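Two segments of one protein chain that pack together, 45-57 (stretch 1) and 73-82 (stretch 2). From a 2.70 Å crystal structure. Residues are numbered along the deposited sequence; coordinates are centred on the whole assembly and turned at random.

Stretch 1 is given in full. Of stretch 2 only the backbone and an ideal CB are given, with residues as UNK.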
# COMPACT_ATOMS: atom_id res chain seq x y z
N GLY A 45 -20.37 -0.87 -2.15
CA GLY A 45 -21.07 0.36 -2.54
C GLY A 45 -21.37 1.32 -1.40
O GLY A 45 -22.22 2.20 -1.53
N VAL A 46 -20.68 1.16 -0.27
CA VAL A 46 -20.93 2.03 0.87
C VAL A 46 -20.25 3.34 0.53
O VAL A 46 -19.06 3.52 0.77
CB VAL A 46 -20.34 1.40 2.17
CG1 VAL A 46 -21.01 1.99 3.40
CG2 VAL A 46 -20.51 -0.12 2.15
N ASN A 47 -21.02 4.27 -0.03
CA ASN A 47 -20.46 5.55 -0.47
C ASN A 47 -20.83 6.86 0.29
O ASN A 47 -20.48 7.96 -0.15
CB ASN A 47 -20.75 5.69 -1.96
CG ASN A 47 -20.24 4.49 -2.77
OD1 ASN A 47 -20.90 4.03 -3.69
ND2 ASN A 47 -19.07 4.00 -2.44
N SER A 48 -21.53 6.76 1.41
CA SER A 48 -21.88 7.96 2.16
C SER A 48 -21.99 7.65 3.64
O SER A 48 -22.15 6.49 4.02
CB SER A 48 -23.22 8.50 1.70
OG SER A 48 -24.25 7.54 1.87
N GLU A 49 -21.93 8.66 4.49
CA GLU A 49 -22.09 8.39 5.89
C GLU A 49 -23.42 7.63 6.05
O GLU A 49 -23.47 6.58 6.73
CB GLU A 49 -22.11 9.69 6.71
CG GLU A 49 -21.98 9.46 8.21
CD GLU A 49 -21.52 10.68 8.98
OE1 GLU A 49 -22.36 11.59 9.21
OE2 GLU A 49 -20.33 10.74 9.37
N GLN A 50 -24.47 8.14 5.40
CA GLN A 50 -25.81 7.57 5.43
C GLN A 50 -25.81 6.06 5.30
O GLN A 50 -26.23 5.35 6.22
CB GLN A 50 -26.67 8.17 4.30
CG GLN A 50 -28.07 7.49 4.13
CD GLN A 50 -28.63 7.54 2.68
OE1 GLN A 50 -28.05 6.96 1.73
NE2 GLN A 50 -29.77 8.23 2.52
N LYS A 51 -25.33 5.57 4.16
CA LYS A 51 -25.29 4.14 3.88
C LYS A 51 -24.42 3.45 4.90
O LYS A 51 -24.79 2.41 5.44
CB LYS A 51 -24.72 3.86 2.49
CG LYS A 51 -25.55 4.35 1.32
CD LYS A 51 -24.70 4.46 0.04
CE LYS A 51 -25.43 5.22 -1.07
NZ LYS A 51 -24.47 5.71 -2.10
N ALA A 52 -23.25 4.03 5.17
CA ALA A 52 -22.32 3.44 6.10
C ALA A 52 -23.03 3.20 7.43
O ALA A 52 -22.92 2.12 7.99
CB ALA A 52 -21.10 4.34 6.27
N HIS A 53 -23.76 4.20 7.91
CA HIS A 53 -24.47 4.03 9.19
C HIS A 53 -25.54 2.94 9.15
O HIS A 53 -25.63 2.16 10.10
CB HIS A 53 -25.11 5.33 9.67
CG HIS A 53 -24.12 6.33 10.18
ND1 HIS A 53 -22.81 5.99 10.45
CD2 HIS A 53 -24.23 7.65 10.41
CE1 HIS A 53 -22.15 7.07 10.83
NE2 HIS A 53 -22.99 8.09 10.81
N ARG A 54 -26.34 2.91 8.09
CA ARG A 54 -27.37 1.90 7.94
C ARG A 54 -26.74 0.51 7.91
O ARG A 54 -27.16 -0.39 8.65
CB ARG A 54 -28.15 2.07 6.63
CG ARG A 54 -28.86 3.39 6.40
CD ARG A 54 -29.37 3.40 4.95
NE ARG A 54 -29.64 4.74 4.42
CZ ARG A 54 -30.63 5.53 4.84
NH1 ARG A 54 -31.47 5.11 5.79
NH2 ARG A 54 -30.79 6.73 4.29
N ARG A 55 -25.73 0.32 7.06
CA ARG A 55 -25.09 -0.99 6.93
C ARG A 55 -24.38 -1.43 8.19
O ARG A 55 -24.00 -2.58 8.33
CB ARG A 55 -24.12 -1.02 5.75
CG ARG A 55 -24.74 -0.69 4.41
CD ARG A 55 -25.71 -1.77 3.89
NE ARG A 55 -26.52 -1.28 2.76
CZ ARG A 55 -27.72 -0.70 2.88
NH1 ARG A 55 -28.24 -0.54 4.09
NH2 ARG A 55 -28.38 -0.24 1.80
N ILE A 56 -24.20 -0.51 9.13
CA ILE A 56 -23.52 -0.85 10.36
C ILE A 56 -24.56 -1.42 11.31
O ILE A 56 -24.26 -2.28 12.16
CB ILE A 56 -22.83 0.41 10.96
CG1 ILE A 56 -21.61 0.76 10.09
CG2 ILE A 56 -22.43 0.18 12.45
CD1 ILE A 56 -20.62 1.76 10.70
N LYS A 57 -25.79 -0.96 11.13
CA LYS A 57 -26.90 -1.40 11.95
C LYS A 57 -27.15 -2.84 11.60
O LYS A 57 -27.14 -3.71 12.47
CB LYS A 57 -28.12 -0.52 11.67
CG LYS A 57 -27.92 0.89 12.22
CD LYS A 57 -28.72 2.00 11.52
CE LYS A 57 -28.30 3.38 12.09
NZ LYS A 57 -28.88 4.56 11.38
N UNK A 73 -12.25 7.51 4.45
CA UNK A 73 -13.51 8.12 4.86
C UNK A 73 -14.33 7.35 5.86
O UNK A 73 -15.28 7.88 6.45
CB UNK A 73 -14.37 8.36 3.62
N UNK A 74 -13.98 6.08 6.01
CA UNK A 74 -14.65 5.20 6.94
C UNK A 74 -14.30 5.58 8.37
O UNK A 74 -15.06 5.29 9.31
CB UNK A 74 -14.28 3.74 6.66
N UNK A 75 -13.17 6.26 8.54
CA UNK A 75 -12.75 6.66 9.85
C UNK A 75 -13.73 7.71 10.33
O UNK A 75 -14.24 7.65 11.45
CB UNK A 75 -11.31 7.18 9.85
N UNK A 76 -14.04 8.67 9.48
CA UNK A 76 -15.00 9.70 9.86
C UNK A 76 -16.39 9.07 10.07
O UNK A 76 -17.11 9.44 10.99
CB UNK A 76 -15.06 10.80 8.79
N UNK A 77 -16.74 8.13 9.20
CA UNK A 77 -18.02 7.42 9.28
C UNK A 77 -18.13 6.70 10.63
O UNK A 77 -19.17 6.76 11.28
CB UNK A 77 -18.16 6.42 8.13
N UNK A 78 -17.06 6.02 11.02
CA UNK A 78 -17.05 5.28 12.27
C UNK A 78 -17.01 6.20 13.48
O UNK A 78 -17.50 5.86 14.56
CB UNK A 78 -15.86 4.33 12.30
N UNK A 79 -16.43 7.38 13.30
CA UNK A 79 -16.33 8.29 14.41
C UNK A 79 -17.65 8.89 14.84
O UNK A 79 -17.86 9.20 16.02
CB UNK A 79 -15.35 9.41 14.06
N UNK A 80 -18.55 9.04 13.89
CA UNK A 80 -19.85 9.62 14.18
C UNK A 80 -20.81 8.54 14.64
O UNK A 80 -22.01 8.76 14.68
CB UNK A 80 -20.41 10.35 12.95
N UNK A 81 -20.28 7.38 15.00
CA UNK A 81 -21.16 6.30 15.39
C UNK A 81 -20.53 5.28 16.37
O UNK A 81 -21.25 4.47 16.95
CB UNK A 81 -21.63 5.57 14.13
N UNK A 82 -19.22 5.36 16.60
CA UNK A 82 -18.55 4.38 17.44
C UNK A 82 -18.92 4.42 18.90
O UNK A 82 -18.51 3.54 19.67
CB UNK A 82 -17.04 4.56 17.32

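Position 73 opens the second stretch with its CB out of reach of stretch 1, so this contact sets no demand on it; it is Ala73.

At 74 the CB points sideways, with nothing of stretch 1 within 5.5 Å. A short side chain would miss the partner, while a long or aromatic one could swing back to the loop before the first helix, where Val46 offers an apolar side chain. The residue is Phe74, chi1 m, whose CE2 comes 4.1 Å from Val46 CB.

Position 75 is turned out of reach and leaves the choice open: Ala75.

At 76 the CB points sideways, and the ideal CB of 76 lies 5.3 Å from Glu49 OE2. A positive or neutral polar group would seem easiest beside that carboxylate, yet the deposited residue is Glu76, and the like charges Glu49 OE2 and Glu76 OE2 stand 3.9 Å apart.

Position 77 is where the backbones come closest, its CA 5.4 Å from Glu49 CA. CA-to-CB points sideways, but the ideal CB of 77 lies 4.1 Å from Ala52 CB, and the small alanine leaves room for a flat group alongside the start of the helix. Leucine, methionine or an aromatic would suit. Tyr77 has more of its surface covered by stretch 1 than any other residue of stretch 2: CD1 packs 3.6 Å from Ala52 CB, an off-centre CH-pi contact, CE2 reaches 3.3 Å from Glu49 N, and Ser48 O lies over one ring face.

At 78 the CB points away, so only a long side chain could return to Ile56. Phe78 does so, bringing CE2 at its ring edge 3.7 Å from Ile56 CD1.

At 79 CB points sideways and meets nothing of stretch 1. Ser79 turns its hydroxyl to its own helix, OG donating to Ala75 O at 2.8 Å.

The CB at 80 points toward stretch 1, 3.6 Å from Glu49 OE2 and 4.0 Å from His53 NE2, which asks for a small polar group, serine, threonine or perhaps asparagine. It is Thr80, the first residue to leave helical angles. Its OG1 lies 2.7 Å from Glu49 OE2 and 3.0 Å from Tyr77 O, two acceptors that compete for one proton.

The CB at 81 also points toward stretch 1, and its ideal position lies 3.7 Å from His53 CE1 and 5.2 Å from Ile56 CD1. This favours a branched or long apolar side chain. Ile81 answers both: CG1 sits over the His53 ring face, 4.2 Å from its centroid, and CG2 is 4.0 Å from Ile56 CD1.

Position 82 is out of reach. His82 ND1 donates to Ser79 O at 3.2 Å.

Stretch 2 (73-82) AFAEYFSTIH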
# COMPACT_ATOMS: atom_id res chain seq x y z
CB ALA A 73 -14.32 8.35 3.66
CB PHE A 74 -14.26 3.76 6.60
CG PHE A 74 -14.90 3.27 5.34
CD1 PHE A 74 -14.16 3.16 4.17
CD2 PHE A 74 -16.28 3.06 5.29
CE1 PHE A 74 -14.80 2.85 2.97
CE2 PHE A 74 -16.93 2.75 4.09
CZ PHE A 74 -16.20 2.65 2.93
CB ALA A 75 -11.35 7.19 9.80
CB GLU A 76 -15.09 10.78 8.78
CG GLU A 76 -16.27 11.72 8.93
CD GLU A 76 -16.30 12.39 10.30
OE1 GLU A 76 -15.24 12.42 10.97
OE2 GLU A 76 -17.38 12.89 10.69
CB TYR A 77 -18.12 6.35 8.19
CG TYR A 77 -18.19 6.81 6.75
CD1 TYR A 77 -17.88 5.92 5.73
CD2 TYR A 77 -18.60 8.08 6.40
CE1 TYR A 77 -17.98 6.28 4.41
CE2 TYR A 77 -18.70 8.46 5.05
CZ TYR A 77 -18.39 7.55 4.08
OH TYR A 77 -18.50 7.86 2.75
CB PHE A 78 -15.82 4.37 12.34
CG PHE A 78 -15.83 3.25 11.37
CD1 PHE A 78 -14.67 2.58 11.05
CD2 PHE A 78 -17.00 2.85 10.76
CE1 PHE A 78 -14.67 1.54 10.14
CE2 PHE A 78 -17.02 1.82 9.86
CZ PHE A 78 -15.85 1.15 9.55
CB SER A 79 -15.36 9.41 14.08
OG SER A 79 -14.05 8.89 13.99
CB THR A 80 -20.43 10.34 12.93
OG1 THR A 80 -20.25 9.54 11.75
CG2 THR A 80 -19.74 11.69 12.75
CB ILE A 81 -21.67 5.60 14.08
CG1 ILE A 81 -23.09 5.12 14.28
CG2 ILE A 81 -20.74 4.45 13.68
CD1 ILE A 81 -23.65 4.33 13.10
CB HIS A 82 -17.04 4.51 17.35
CG HIS A 82 -16.49 5.59 18.22
ND1 HIS A 82 -16.81 6.92 18.04
CD2 HIS A 82 -15.63 5.55 19.26
CE1 HIS A 82 -16.16 7.65 18.93
NE2 HIS A 82 -15.44 6.85 19.68
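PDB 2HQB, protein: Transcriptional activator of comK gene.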